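Local coordinates for protein adhesin (Streptococcus sanguinis SK1 = NCTC 7863, PDB 6VU6) that probably attaches the streptococcus to host glycoproteins by binding sialylated glycans through its Siglec-like domains, at residues T150-V155 with V174-T179; G211-F216 with R317-N322; N251-L256 with Y297-R302; S377-Y382 with R390-I395. All coordinates share one frame; numbering follows the deposited sequence.

How the contacts relate
From the N terminus, contact 1 comes first: helix 149-162 meets the end of strand 171-174 and the turn that follows it, within the first Rib-like region. Contact 2 then closes a loop of 100 residues in the second Siglec-like region, pairing strand 213-217 with strand 314-321. Contact 3 lies within that loop, where helix 244-255 packs on strand 296-305. Contacts 2 and 3 touch, because strands 296-305 and 314-321 are neighbours in one sheet. Contact 4 closes a short hairpin, strands 378-381 and 392-395, in the last Rib-like region. N322 of contact 2 packs against R390 and S391 there. Contact 1 stands apart, its centre about 39 Å from that of contact 3.

Contact 1. Residues T150-V155 with V174-T179; sequences TDKDAV and VSENGT
K152 lays the aliphatic part of its side chain over V174, the two running past each other in opposite directions. K152 CG packs 3.9 Å from V174 CB. Beyond CG the lysine is extended, and this carries CD and CE past V174 O toward S175. K152 CE lies 3.8 Å from S175 O. At the tip, K152 NZ reaches toward the E176 carboxylate and makes a long salt bridge to OE1, at 4.0 Å. The bond from CA to CB of E176 points away from the helix, but a bend at chi2 (69°) turns the carboxylate back. The other carboxylate oxygen, OE2, is hydrogen-bonded to S146 OG.

One helical turn further on, V155 meets the same valine. V155 CB is 4.2 Å from V174 CG2, a loose apolar contact on the buried side. The loop that carries E176 is a type I turn from S175 to G178. S175 OG accepts from N177 N at 3.2 Å, an ST turn. N177 OD1 accepts from T179 N, which lies above the plane of the amide carbonyl, an Asx turn.

The contact joins helix 149-162 to the end of strand 171-174 and the turn that follows it. V180 of strand 180-183 touches both V155 and V174, and V155 also reaches T139 on strand 139-141.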
loop_
_atom_site.group_PDB
_atom_site.type_symbol
_atom_site.label_atom_id
_atom_site.label_comp_id
_atom_site.label_asym_id
_atom_site.label_seq_id
_atom_site.Cartn_x
_atom_site.Cartn_y
_atom_site.Cartn_z
ATOM N N THR A 150 -10.004 10.809 16.806
ATOM C CA THR A 150 -9.074 10.372 15.739
ATOM C C THR A 150 -9.348 8.902 15.426
ATOM O O THR A 150 -8.986 8.509 14.351
ATOM C CB THR A 150 -7.624 10.744 16.017
ATOM O OG1 THR A 150 -7.131 9.650 16.762
ATOM C CG2 THR A 150 -7.471 12.016 16.808
ATOM N N ASP A 151 -9.938 8.140 16.356
ATOM C CA ASP A 151 -10.323 6.745 16.041
ATOM C C ASP A 151 -11.480 6.801 15.031
ATOM O O ASP A 151 -11.406 6.129 14.027
ATOM C CB ASP A 151 -10.826 5.955 17.245
ATOM C CG ASP A 151 -9.831 5.644 18.346
ATOM O OD1 ASP A 151 -8.645 5.563 18.055
ATOM O OD2 ASP A 151 -10.228 5.633 19.497
ATOM N N LYS A 152 -12.470 7.648 15.282
ATOM C CA LYS A 152 -13.683 7.733 14.449
ATOM C C LYS A 152 -13.301 8.145 13.039
ATOM O O LYS A 152 -13.715 7.491 12.130
ATOM C CB LYS A 152 -14.668 8.694 15.084
ATOM C CG LYS A 152 -15.444 8.136 16.252
ATOM C CD LYS A 152 -16.308 9.192 16.857
ATOM C CE LYS A 152 -17.109 8.747 18.050
ATOM N NZ LYS A 152 -18.250 9.649 18.269
ATOM N N ASP A 153 -12.411 9.124 12.929
ATOM C CA ASP A 153 -11.888 9.620 11.640
ATOM C C ASP A 153 -11.095 8.515 10.966
ATOM O O ASP A 153 -11.112 8.470 9.780
ATOM C CB ASP A 153 -10.969 10.812 11.862
ATOM C CG ASP A 153 -11.699 12.086 12.235
ATOM O OD1 ASP A 153 -12.877 12.203 11.873
ATOM O OD2 ASP A 153 -11.056 12.938 12.875
ATOM N N ALA A 154 -10.399 7.693 11.736
ATOM C CA ALA A 154 -9.640 6.565 11.181
ATOM C C ALA A 154 -10.592 5.471 10.693
ATOM O O ALA A 154 -10.257 4.830 9.744
ATOM C CB ALA A 154 -8.657 6.082 12.206
ATOM N N VAL A 155 -11.721 5.251 11.364
ATOM C CA VAL A 155 -12.640 4.244 10.852
ATOM C C VAL A 155 -13.288 4.732 9.554
ATOM O O VAL A 155 -13.256 4.037 8.536
ATOM C CB VAL A 155 -13.681 3.876 11.917
ATOM C CG1 VAL A 155 -14.615 2.786 11.392
ATOM C CG2 VAL A 155 -12.990 3.397 13.180
ATOM N N VAL A 174 -19.695 7.352 13.035
ATOM C CA VAL A 174 -19.214 6.234 13.827
ATOM C C VAL A 174 -19.678 6.459 15.256
ATOM O O VAL A 174 -19.542 7.559 15.805
ATOM C CB VAL A 174 -17.685 6.069 13.743
ATOM C CG1 VAL A 174 -17.263 4.783 14.421
ATOM C CG2 VAL A 174 -17.234 6.050 12.284
ATOM N N SER A 175 -20.273 5.423 15.828
ATOM C CA SER A 175 -20.767 5.448 17.190
ATOM C C SER A 175 -19.612 5.329 18.182
ATOM O O SER A 175 -18.445 5.147 17.819
ATOM C CB SER A 175 -21.772 4.320 17.409
ATOM O OG SER A 175 -21.134 3.161 17.934
ATOM N N GLU A 176 -19.953 5.416 19.471
ATOM C CA GLU A 176 -18.943 5.373 20.525
ATOM C C GLU A 176 -18.158 4.068 20.504
ATOM O O GLU A 176 -16.978 4.047 20.877
ATOM C CB GLU A 176 -19.610 5.575 21.890
ATOM C CG GLU A 176 -18.661 5.992 23.001
ATOM C CD GLU A 176 -18.119 7.407 22.823
ATOM O OE1 GLU A 176 -18.623 8.138 21.941
ATOM O OE2 GLU A 176 -17.192 7.792 23.573
ATOM N N ASN A 177 -18.783 2.977 20.063
ATOM C CA ASN A 177 -18.123 1.680 20.010
ATOM C C ASN A 177 -17.676 1.292 18.610
ATOM O O ASN A 177 -17.324 0.127 18.396
ATOM C CB ASN A 177 -19.038 0.592 20.561
ATOM C CG ASN A 177 -20.119 0.196 19.585
ATOM O OD1 ASN A 177 -20.407 0.913 18.619
ATOM N ND2 ASN A 177 -20.740 -0.942 19.838
ATOM N N GLY A 178 -17.707 2.225 17.654
ATOM C CA GLY A 178 -17.230 1.976 16.311
ATOM C C GLY A 178 -18.281 1.609 15.283
ATOM O O GLY A 178 -17.922 1.364 14.125
ATOM N N THR A 179 -19.555 1.548 15.660
ATOM C CA THR A 179 -20.579 1.102 14.722
ATOM C C THR A 179 -20.810 2.163 13.649
ATOM O O THR A 179 -21.088 3.322 13.962
ATOM C CB THR A 179 -21.865 0.786 15.475
ATOM O OG1 THR A 179 -21.612 -0.279 16.395
ATOM C CG2 THR A 179 -22.947 0.353 14.531
#

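Contact 2. Residues G211-F216 with R317-N322; sequences GRDYIF and RIVFAN
R317 runs alongside D213, its paired residue on the neighbouring parallel strand, and both side chains point the same way. R317 CB already lies 3.4 Å from D213 OD1, and CG and CD stay close to the same oxygen. A bend at chi3 (-59°) then turns the head group across to the carboxylate. R317 NE gives a hydrogen bond to D213 OD1 at 2.6 Å, meeting it on the syn side and 25° out of the carboxylate plane. R317 NH2 makes a weak hydrogen bond to D213 OD2, modelled very short at 2.5 Å. The two planes are 48° apart, so the pair is twisted rather than flat.

On the same face, V319 CG2 packs 3.6 Å from D213 CB, and I215 CG2 meets A321 CB. The other face is mainly apolar. F216 CD1 touches I318 CG2 at 3.7 Å, while I318 CD1 sits over one face of the F216 ring. Y214 also lies here, its OH hydrogen-bonded to E225 O.

Five backbone hydrogen bonds join the strands, among them Y214 N to R317 O at 2.8 Å. The edge strand 213-217 is thus fastened to strand 314-321 in the mixed sheet of the Siglec-like domain. The paired charges lie on the more exposed face, and mainly apolar packing, with the Y214 hydroxyl satisfied by E225 O, holds the buried one.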
loop_
_atom_site.group_PDB
_atom_site.type_symbol
_atom_site.label_atom_id
_atom_site.label_comp_id
_atom_site.label_asym_id
_atom_site.label_seq_id
_atom_site.Cartn_x
_atom_site.Cartn_y
_atom_site.Cartn_z
ATOM N N GLY A 211 17.937 -9.044 19.554
ATOM C CA GLY A 211 19.119 -9.861 19.740
ATOM C C GLY A 211 20.141 -9.829 18.619
ATOM O O GLY A 211 21.079 -10.635 18.650
ATOM N N ARG A 212 19.995 -8.906 17.689
ATOM C CA ARG A 212 20.975 -8.839 16.593
ATOM C C ARG A 212 22.233 -8.133 17.073
ATOM O O ARG A 212 22.166 -7.303 17.942
ATOM C CB ARG A 212 20.434 -8.050 15.403
ATOM C CG ARG A 212 21.168 -8.331 14.106
ATOM C CD ARG A 212 20.482 -7.756 12.909
ATOM N NE ARG A 212 21.199 -7.579 11.684
ATOM C CZ ARG A 212 20.585 -7.147 10.618
ATOM N NH1 ARG A 212 19.316 -6.831 10.697
ATOM N NH2 ARG A 212 21.213 -6.986 9.486
ATOM N N ASP A 213 23.343 -8.499 16.479
ATOM C CA ASP A 213 24.594 -7.762 16.698
ATOM C C ASP A 213 25.009 -7.170 15.377
ATOM O O ASP A 213 25.244 -7.919 14.490
ATOM C CB ASP A 213 25.738 -8.695 16.952
ATOM C CG ASP A 213 25.622 -9.257 18.321
ATOM O OD1 ASP A 213 24.958 -8.661 19.178
ATOM O OD2 ASP A 213 26.293 -10.247 18.558
ATOM N N TYR A 214 25.135 -5.863 15.342
ATOM C CA TYR A 214 25.538 -5.160 14.121
ATOM C C TYR A 214 27.021 -4.809 14.253
ATOM O O TYR A 214 27.384 -4.072 15.128
ATOM C CB TYR A 214 24.664 -3.926 13.949
ATOM C CG TYR A 214 23.191 -4.139 13.761
ATOM C CD1 TYR A 214 22.347 -4.259 14.840
ATOM C CD2 TYR A 214 22.633 -4.125 12.506
ATOM C CE1 TYR A 214 20.984 -4.396 14.669
ATOM C CE2 TYR A 214 21.274 -4.248 12.309
ATOM C CZ TYR A 214 20.449 -4.403 13.399
ATOM O OH TYR A 214 19.126 -4.527 13.220
ATOM N N ILE A 215 27.818 -5.391 13.375
ATOM C CA ILE A 215 29.284 -5.176 13.353
ATOM C C ILE A 215 29.612 -3.826 12.755
ATOM O O ILE A 215 29.177 -3.533 11.679
ATOM C CB ILE A 215 30.021 -6.303 12.648
ATOM C CG1 ILE A 215 29.765 -7.603 13.383
ATOM C CG2 ILE A 215 31.503 -6.040 12.598
ATOM C CD1 ILE A 215 28.930 -8.514 12.612
ATOM N N PHE A 216 30.287 -3.024 13.542
ATOM C CA PHE A 216 30.828 -1.760 13.065
ATOM C C PHE A 216 32.345 -1.871 13.068
ATOM O O PHE A 216 32.944 -2.154 14.112
ATOM C CB PHE A 216 30.341 -0.597 13.931
ATOM C CG PHE A 216 29.033 -0.038 13.478
ATOM C CD1 PHE A 216 27.911 -0.849 13.457
ATOM C CD2 PHE A 216 28.934 1.269 13.019
ATOM C CE1 PHE A 216 26.691 -0.367 13.027
ATOM C CE2 PHE A 216 27.715 1.764 12.570
ATOM C CZ PHE A 216 26.588 0.942 12.580
ATOM N N ARG A 317 22.780 -4.988 19.845
ATOM C CA ARG A 317 24.136 -4.568 20.153
ATOM C C ARG A 317 24.831 -4.079 18.896
ATOM O O ARG A 317 24.634 -4.621 17.803
ATOM C CB ARG A 317 24.983 -5.705 20.759
ATOM C CG ARG A 317 24.493 -6.235 22.088
ATOM C CD ARG A 317 25.429 -7.312 22.629
ATOM N NE ARG A 317 25.571 -8.454 21.725
ATOM C CZ ARG A 317 26.459 -9.428 21.912
ATOM N NH1 ARG A 317 27.272 -9.389 22.963
ATOM N NH2 ARG A 317 26.541 -10.438 21.060
ATOM N N ILE A 318 25.660 -3.062 19.071
ATOM C CA ILE A 318 26.714 -2.734 18.128
ATOM C C ILE A 318 27.988 -3.414 18.606
ATOM O O ILE A 318 28.337 -3.321 19.789
ATOM C CB ILE A 318 26.885 -1.214 18.015
ATOM C CG1 ILE A 318 25.594 -0.592 17.490
ATOM C CG2 ILE A 318 28.073 -0.861 17.134
ATOM C CD1 ILE A 318 25.756 0.812 16.969
ATOM N N VAL A 319 28.663 -4.125 17.704
ATOM C CA VAL A 319 29.878 -4.874 18.025
ATOM C C VAL A 319 31.035 -4.309 17.205
ATOM O O VAL A 319 30.972 -4.275 15.968
ATOM C CB VAL A 319 29.721 -6.378 17.748
ATOM C CG1 VAL A 319 30.980 -7.120 18.203
ATOM C CG2 VAL A 319 28.497 -6.932 18.444
ATOM N N PHE A 320 32.099 -3.888 17.897
ATOM C CA PHE A 320 33.281 -3.350 17.233
ATOM C C PHE A 320 34.132 -4.486 16.693
ATOM O O PHE A 320 34.326 -5.509 17.362
ATOM C CB PHE A 320 34.188 -2.552 18.176
ATOM C CG PHE A 320 33.500 -1.567 19.049
ATOM C CD1 PHE A 320 32.275 -1.037 18.722
ATOM C CD2 PHE A 320 34.120 -1.136 20.205
ATOM C CE1 PHE A 320 31.666 -0.131 19.556
ATOM C CE2 PHE A 320 33.525 -0.219 21.040
ATOM C CZ PHE A 320 32.292 0.280 20.722
ATOM N N ALA A 321 34.699 -4.264 15.509
ATOM C CA ALA A 321 35.648 -5.187 14.903
ATOM C C ALA A 321 36.766 -4.402 14.229
ATOM O O ALA A 321 36.599 -3.232 13.879
ATOM C CB ALA A 321 34.979 -6.115 13.880
ATOM N N ASN A 322 37.896 -5.064 14.064
ATOM C CA ASN A 322 39.081 -4.461 13.439
ATOM C C ASN A 322 38.964 -4.585 11.929
ATOM O O ASN A 322 38.373 -5.503 11.505
ATOM C CB ASN A 322 40.331 -5.165 13.945
ATOM C CG ASN A 322 40.409 -5.158 15.448
ATOM O OD1 ASN A 322 40.481 -4.120 16.062
ATOM N ND2 ASN A 322 40.364 -6.318 16.041
#

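Contact 3. Residues N251-L256 with Y297-R302; sequences NTLLGL and YTFKVR. With SIA (N-acetyl-alpha-neuraminic acid), chain D.
T252 and Y297 cross at about a right angle, with T252 CG2 resting 3.4 Å from Y297 OH. With OG1 beside the backbone N (chi1 -62°), the methyl CG2 is left anti to that N and meets the phenol end. L256 and Y297 approach each other from opposite directions, with L256 CD1 4.0 Å from Y297 OH. L253 divides its methyls between two rings. The L253 and Y297 side chains cross at a slant, CD2 lying 3.8 Å from Y297 CE2. CD1 meets F299 CZ at 3.5 Å, the side chains there nearly perpendicular. F299 stacks on F316 of the next strand.

The helix end and the strand border the sialic acid. T298 N donates to SIA O1A at 3.0 Å, and T298 OG1 makes a weak bond to SIA O1B. The N-acetyl oxygen SIA O10 lies 3.8 Å from Y297 CE1. K296 NZ and G294 O are also hydrogen-bonded to the sugar. The bound sialic acid places this at the glycan site of the Siglec-like domain.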
loop_
_atom_site.group_PDB
_atom_site.type_symbol
_atom_site.label_atom_id
_atom_site.label_comp_id
_atom_site.label_asym_id
_atom_site.label_seq_id
_atom_site.Cartn_x
_atom_site.Cartn_y
_atom_site.Cartn_z
ATOM N N ASN A 251 23.124 8.111 24.593
ATOM C CA ASN A 251 23.755 9.442 24.660
ATOM C C ASN A 251 25.244 9.330 24.297
ATOM O O ASN A 251 25.760 10.234 23.726
ATOM C CB ASN A 251 23.532 10.106 25.997
ATOM C CG ASN A 251 22.292 10.958 26.006
ATOM O OD1 ASN A 251 21.973 11.612 25.036
ATOM N ND2 ASN A 251 21.564 10.929 27.104
ATOM N N THR A 252 25.886 8.247 24.709
ATOM C CA THR A 252 27.282 7.994 24.345
ATOM C C THR A 252 27.368 7.903 22.822
ATOM O O THR A 252 28.205 8.590 22.334
ATOM C CB THR A 252 27.855 6.796 25.097
ATOM O OG1 THR A 252 27.822 7.096 26.478
ATOM C CG2 THR A 252 29.247 6.455 24.641
ATOM N N LEU A 253 26.487 7.146 22.132
ATOM C CA LEU A 253 26.561 7.041 20.676
ATOM C C LEU A 253 26.389 8.394 20.006
ATOM O O LEU A 253 27.031 8.663 18.982
ATOM C CB LEU A 253 25.510 6.061 20.156
ATOM C CG LEU A 253 25.929 4.676 19.664
ATOM C CD1 LEU A 253 24.999 4.254 18.525
ATOM C CD2 LEU A 253 27.394 4.581 19.229
ATOM N N LEU A 254 25.523 9.257 20.553
ATOM C CA LEU A 254 25.356 10.569 19.938
ATOM C C LEU A 254 26.618 11.407 20.096
ATOM O O LEU A 254 26.928 12.223 19.223
ATOM C CB LEU A 254 24.149 11.296 20.513
ATOM C CG LEU A 254 22.779 10.757 20.079
ATOM C CD1 LEU A 254 21.729 11.297 21.015
ATOM C CD2 LEU A 254 22.478 11.146 18.647
ATOM N N GLY A 255 27.362 11.196 21.186
ATOM C CA GLY A 255 28.604 11.912 21.400
ATOM C C GLY A 255 29.644 11.647 20.331
ATOM O O GLY A 255 30.398 12.549 19.970
ATOM N N LEU A 256 29.705 10.413 19.813
ATOM C CA LEU A 256 30.521 10.040 18.657
ATOM C C LEU A 256 29.945 10.556 17.331
ATOM O O LEU A 256 30.489 10.273 16.267
ATOM C CB LEU A 256 30.676 8.520 18.575
ATOM C CG LEU A 256 31.097 7.782 19.841
ATOM C CD1 LEU A 256 31.228 6.263 19.600
ATOM C CD2 LEU A 256 32.402 8.372 20.298
ATOM N N TYR A 297 28.363 -1.863 22.642
ATOM C CA TYR A 297 27.342 -1.003 23.257
ATOM C C TYR A 297 26.047 -1.816 23.251
ATOM O O TYR A 297 25.728 -2.358 22.226
ATOM C CB TYR A 297 27.156 0.273 22.449
ATOM C CG TYR A 297 28.237 1.296 22.587
ATOM C CD1 TYR A 297 28.604 1.777 23.819
ATOM C CD2 TYR A 297 28.861 1.817 21.480
ATOM C CE1 TYR A 297 29.581 2.739 23.957
ATOM C CE2 TYR A 297 29.824 2.796 21.593
ATOM C CZ TYR A 297 30.194 3.248 22.839
ATOM O OH TYR A 297 31.156 4.178 22.976
ATOM N N THR A 298 25.387 -1.914 24.393
ATOM C CA THR A 298 24.142 -2.710 24.530
ATOM C C THR A 298 22.967 -1.748 24.608
ATOM O O THR A 298 22.891 -0.982 25.523
ATOM C CB THR A 298 24.215 -3.717 25.685
ATOM O OG1 THR A 298 25.018 -4.822 25.307
ATOM C CG2 THR A 298 22.858 -4.252 26.072
ATOM N N PHE A 299 22.103 -1.788 23.630
ATOM C CA PHE A 299 20.999 -0.838 23.617
ATOM C C PHE A 299 19.675 -1.527 23.962
ATOM O O PHE A 299 19.458 -2.704 23.646
ATOM C CB PHE A 299 20.859 -0.151 22.242
ATOM C CG PHE A 299 22.138 0.456 21.702
ATOM C CD1 PHE A 299 23.059 -0.337 21.028
ATOM C CD2 PHE A 299 22.404 1.819 21.836
ATOM C CE1 PHE A 299 24.250 0.200 20.515
ATOM C CE2 PHE A 299 23.595 2.371 21.318
ATOM C CZ PHE A 299 24.524 1.547 20.659
ATOM N N LYS A 300 18.782 -0.773 24.605
ATOM C CA LYS A 300 17.389 -1.172 24.783
ATOM C C LYS A 300 16.507 -0.158 24.069
ATOM O O LYS A 300 16.587 1.044 24.342
ATOM C CB LYS A 300 16.982 -1.253 26.263
ATOM C CG LYS A 300 17.842 -2.135 27.152
ATOM C CD LYS A 300 17.668 -3.615 26.831
ATOM C CE LYS A 300 18.093 -4.483 28.014
ATOM N NZ LYS A 300 17.700 -5.911 27.839
ATOM N N VAL A 301 15.669 -0.639 23.162
ATOM C CA VAL A 301 14.799 0.232 22.384
ATOM C C VAL A 301 13.357 -0.151 22.677
ATOM O O VAL A 301 13.068 -1.320 22.928
ATOM C CB VAL A 301 15.127 0.111 20.884
ATOM C CG1 VAL A 301 14.963 -1.343 20.403
ATOM C CG2 VAL A 301 14.284 1.072 20.071
ATOM N N ARG A 302 12.463 0.832 22.719
ATOM C CA ARG A 302 11.005 0.599 22.859
ATOM C C ARG A 302 10.241 1.395 21.796
ATOM O O ARG A 302 10.607 2.503 21.535
ATOM C CB ARG A 302 10.521 1.036 24.233
ATOM C CG ARG A 302 11.447 0.618 25.348
ATOM C CD ARG A 302 10.613 0.351 26.537
ATOM N NE ARG A 302 10.012 1.612 26.815
ATOM C CZ ARG A 302 10.264 2.260 27.911
ATOM N NH1 ARG A 302 11.077 1.697 28.790
ATOM N NH2 ARG A 302 9.673 3.420 28.141
HETATM C C1 SIA D . 27.289 -2.143 27.418
HETATM C C2 SIA D . 28.181 -1.854 28.724
HETATM C C3 SIA D . 29.559 -2.532 28.752
HETATM C C4 SIA D . 30.495 -2.023 27.641
HETATM C C5 SIA D . 30.649 -0.500 27.635
HETATM C C6 SIA D . 29.235 0.133 27.724
HETATM C C7 SIA D . 29.196 1.669 27.933
HETATM C C8 SIA D . 27.748 2.136 28.242
HETATM C C9 SIA D . 27.653 3.651 28.259
HETATM C C10 SIA D . 32.267 0.664 26.045
HETATM C C11 SIA D . 32.863 1.421 27.228
HETATM N N5 SIA D . 31.252 -0.185 26.346
HETATM O O1A SIA D . 26.494 -1.202 27.085
HETATM O O1B SIA D . 27.444 -3.255 26.855
HETATM O O4 SIA D . 31.827 -2.557 27.695
HETATM O O6 SIA D . 28.491 -0.415 28.812
HETATM O O7 SIA D . 30.119 2.056 28.943
HETATM O O8 SIA D . 26.812 1.553 27.333
HETATM O O9 SIA D . 26.321 4.007 28.625
HETATM O O10 SIA D . 32.690 0.838 24.899
#

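Contact 4. Residues S377-Y382 with R390-I395; sequences SVTVIY and RSRDTI. With CA (calcium ion), chain J.
Y382 and D393 both set CG beside the backbone N (chi1 -66° and -86°), and this brings the phenol to the carboxylate. Y382 OH donates to D393 OD2 at 2.6 Å, on the anti side of that oxygen. Ring and carboxylate planes are 85° apart. V380 CG1 lies over one face of the ring.

D393 also grips a calcium ion with both oxygens, OD1 at 2.8 Å and OD2 at 2.7 Å. Three waters and the backbone oxygens T324 O and Y327 O complete the site. Y382 is a second-shell residue, and its bond to OD2 is consistent with fixing the carboxylate's rotation.

The strands form an antiparallel beta hairpin of the Rib-like domain. V378 and I395 are a hydrogen-bonded pair, as are V380 and D393.

On the face of T379 and I381, I381 CD1 lies over one face of the R392 guanidinium, toward its rim, 3.5 Å from NH1. R392 NH1 forms a salt bridge with D385. On the other face, V378 and I395 pack against helix 346-359.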
loop_
_atom_site.group_PDB
_atom_site.type_symbol
_atom_site.label_atom_id
_atom_site.label_comp_id
_atom_site.label_asym_id
_atom_site.label_seq_id
_atom_site.Cartn_x
_atom_site.Cartn_y
_atom_site.Cartn_z
ATOM N N SER A 377 59.059 -10.866 4.363
ATOM C CA SER A 377 57.645 -10.870 4.716
ATOM C C SER A 377 57.138 -9.433 4.811
ATOM O O SER A 377 57.907 -8.475 4.876
ATOM C CB SER A 377 57.410 -11.599 6.042
ATOM O OG SER A 377 57.974 -10.895 7.153
ATOM N N VAL A 378 55.823 -9.289 4.823
ATOM C CA VAL A 378 55.185 -7.985 4.707
ATOM C C VAL A 378 54.117 -7.857 5.781
ATOM O O VAL A 378 53.235 -8.712 5.896
ATOM C CB VAL A 378 54.587 -7.787 3.305
ATOM C CG1 VAL A 378 53.736 -6.519 3.266
ATOM C CG2 VAL A 378 55.711 -7.703 2.299
ATOM N N THR A 379 54.214 -6.816 6.585
ATOM C CA THR A 379 53.160 -6.476 7.524
ATOM C C THR A 379 52.227 -5.476 6.835
ATOM O O THR A 379 52.671 -4.428 6.358
ATOM C CB THR A 379 53.746 -5.915 8.820
ATOM O OG1 THR A 379 54.568 -6.911 9.438
ATOM C CG2 THR A 379 52.661 -5.512 9.802
ATOM N N VAL A 380 50.958 -5.841 6.723
ATOM C CA VAL A 380 49.909 -4.945 6.254
ATOM C C VAL A 380 49.270 -4.352 7.504
ATOM O O VAL A 380 48.696 -5.079 8.316
ATOM C CB VAL A 380 48.887 -5.698 5.386
ATOM C CG1 VAL A 380 47.704 -4.808 5.021
ATOM C CG2 VAL A 380 49.552 -6.239 4.118
ATOM N N ILE A 381 49.348 -3.033 7.644
ATOM C CA ILE A 381 48.805 -2.320 8.796
ATOM C C ILE A 381 47.594 -1.522 8.332
ATOM O O ILE A 381 47.711 -0.664 7.446
ATOM C CB ILE A 381 49.856 -1.401 9.436
ATOM C CG1 ILE A 381 51.126 -2.185 9.766
ATOM C CG2 ILE A 381 49.302 -0.778 10.710
ATOM C CD1 ILE A 381 52.047 -1.459 10.714
ATOM N N TYR A 382 46.433 -1.806 8.912
ATOM C CA TYR A 382 45.248 -1.113 8.441
ATOM C C TYR A 382 45.071 0.195 9.198
ATOM O O TYR A 382 45.593 0.363 10.297
ATOM C CB TYR A 382 44.005 -1.998 8.580
ATOM C CG TYR A 382 44.068 -3.207 7.664
ATOM C CD1 TYR A 382 43.577 -3.165 6.374
ATOM C CD2 TYR A 382 44.658 -4.377 8.090
ATOM C CE1 TYR A 382 43.666 -4.275 5.538
ATOM C CE2 TYR A 382 44.752 -5.478 7.266
ATOM C CZ TYR A 382 44.255 -5.434 5.988
ATOM O OH TYR A 382 44.341 -6.532 5.161
ATOM N N ARG A 390 45.004 -4.224 17.659
ATOM C CA ARG A 390 45.872 -4.354 16.465
ATOM C C ARG A 390 45.034 -4.820 15.278
ATOM O O ARG A 390 44.170 -5.610 15.481
ATOM C CB ARG A 390 47.092 -5.232 16.766
ATOM C CG ARG A 390 48.253 -4.538 17.481
ATOM C CD ARG A 390 49.653 -5.153 17.344
ATOM N NE ARG A 390 49.575 -6.531 16.883
ATOM C CZ ARG A 390 50.538 -7.244 16.315
ATOM N NH1 ARG A 390 50.266 -8.472 15.916
ATOM N NH2 ARG A 390 51.757 -6.760 16.139
ATOM N N SER A 391 45.307 -4.304 14.091
ATOM C CA SER A 391 44.544 -4.576 12.880
ATOM C C SER A 391 45.565 -4.741 11.760
ATOM O O SER A 391 45.770 -3.829 10.952
ATOM C CB SER A 391 43.552 -3.453 12.622
ATOM O OG SER A 391 42.742 -3.736 11.496
ATOM N N ARG A 392 46.203 -5.914 11.715
ATOM C CA ARG A 392 47.291 -6.164 10.782
ATOM C C ARG A 392 47.151 -7.538 10.128
ATOM O O ARG A 392 46.542 -8.455 10.687
ATOM C CB ARG A 392 48.632 -6.035 11.492
ATOM C CG ARG A 392 48.914 -4.618 11.960
ATOM C CD ARG A 392 49.479 -4.625 13.372
ATOM N NE ARG A 392 50.922 -4.752 13.394
ATOM C CZ ARG A 392 51.747 -3.757 13.685
ATOM N NH1 ARG A 392 51.268 -2.551 13.992
ATOM N NH2 ARG A 392 53.049 -3.981 13.668
ATOM N N ASP A 393 47.724 -7.665 8.924
ATOM C CA ASP A 393 47.824 -8.928 8.204
ATOM C C ASP A 393 49.277 -9.195 7.843
ATOM O O ASP A 393 50.085 -8.271 7.730
ATOM C CB ASP A 393 47.028 -8.925 6.906
ATOM C CG ASP A 393 45.580 -9.309 7.105
ATOM O OD1 ASP A 393 45.295 -10.168 7.973
ATOM O OD2 ASP A 393 44.741 -8.751 6.362
ATOM N N THR A 394 49.591 -10.463 7.615
ATOM C CA THR A 394 50.931 -10.871 7.218
ATOM C C THR A 394 50.903 -11.543 5.849
ATOM O O THR A 394 50.067 -12.416 5.588
ATOM C CB THR A 394 51.548 -11.817 8.261
ATOM O OG1 THR A 394 51.906 -11.060 9.430
ATOM C CG2 THR A 394 52.787 -12.491 7.699
ATOM N N ILE A 395 51.807 -11.116 4.971
ATOM C CA ILE A 395 52.140 -11.849 3.755
ATOM C C ILE A 395 53.515 -12.476 3.972
ATOM O O ILE A 395 54.487 -11.772 4.267
ATOM C CB ILE A 395 52.114 -10.942 2.516
ATOM C CG1 ILE A 395 50.867 -10.059 2.547
ATOM C CG2 ILE A 395 52.144 -11.783 1.260
ATOM C CD1 ILE A 395 50.659 -9.154 1.327
HETATM CA CA CA J . 42.585 -10.022 7.344
HETATM O O HOH W 1 40.946 -11.171 7.192
HETATM O O HOH W 2 41.871 -10.003 9.126
HETATM O O HOH W 3 43.154 -11.833 6.003
#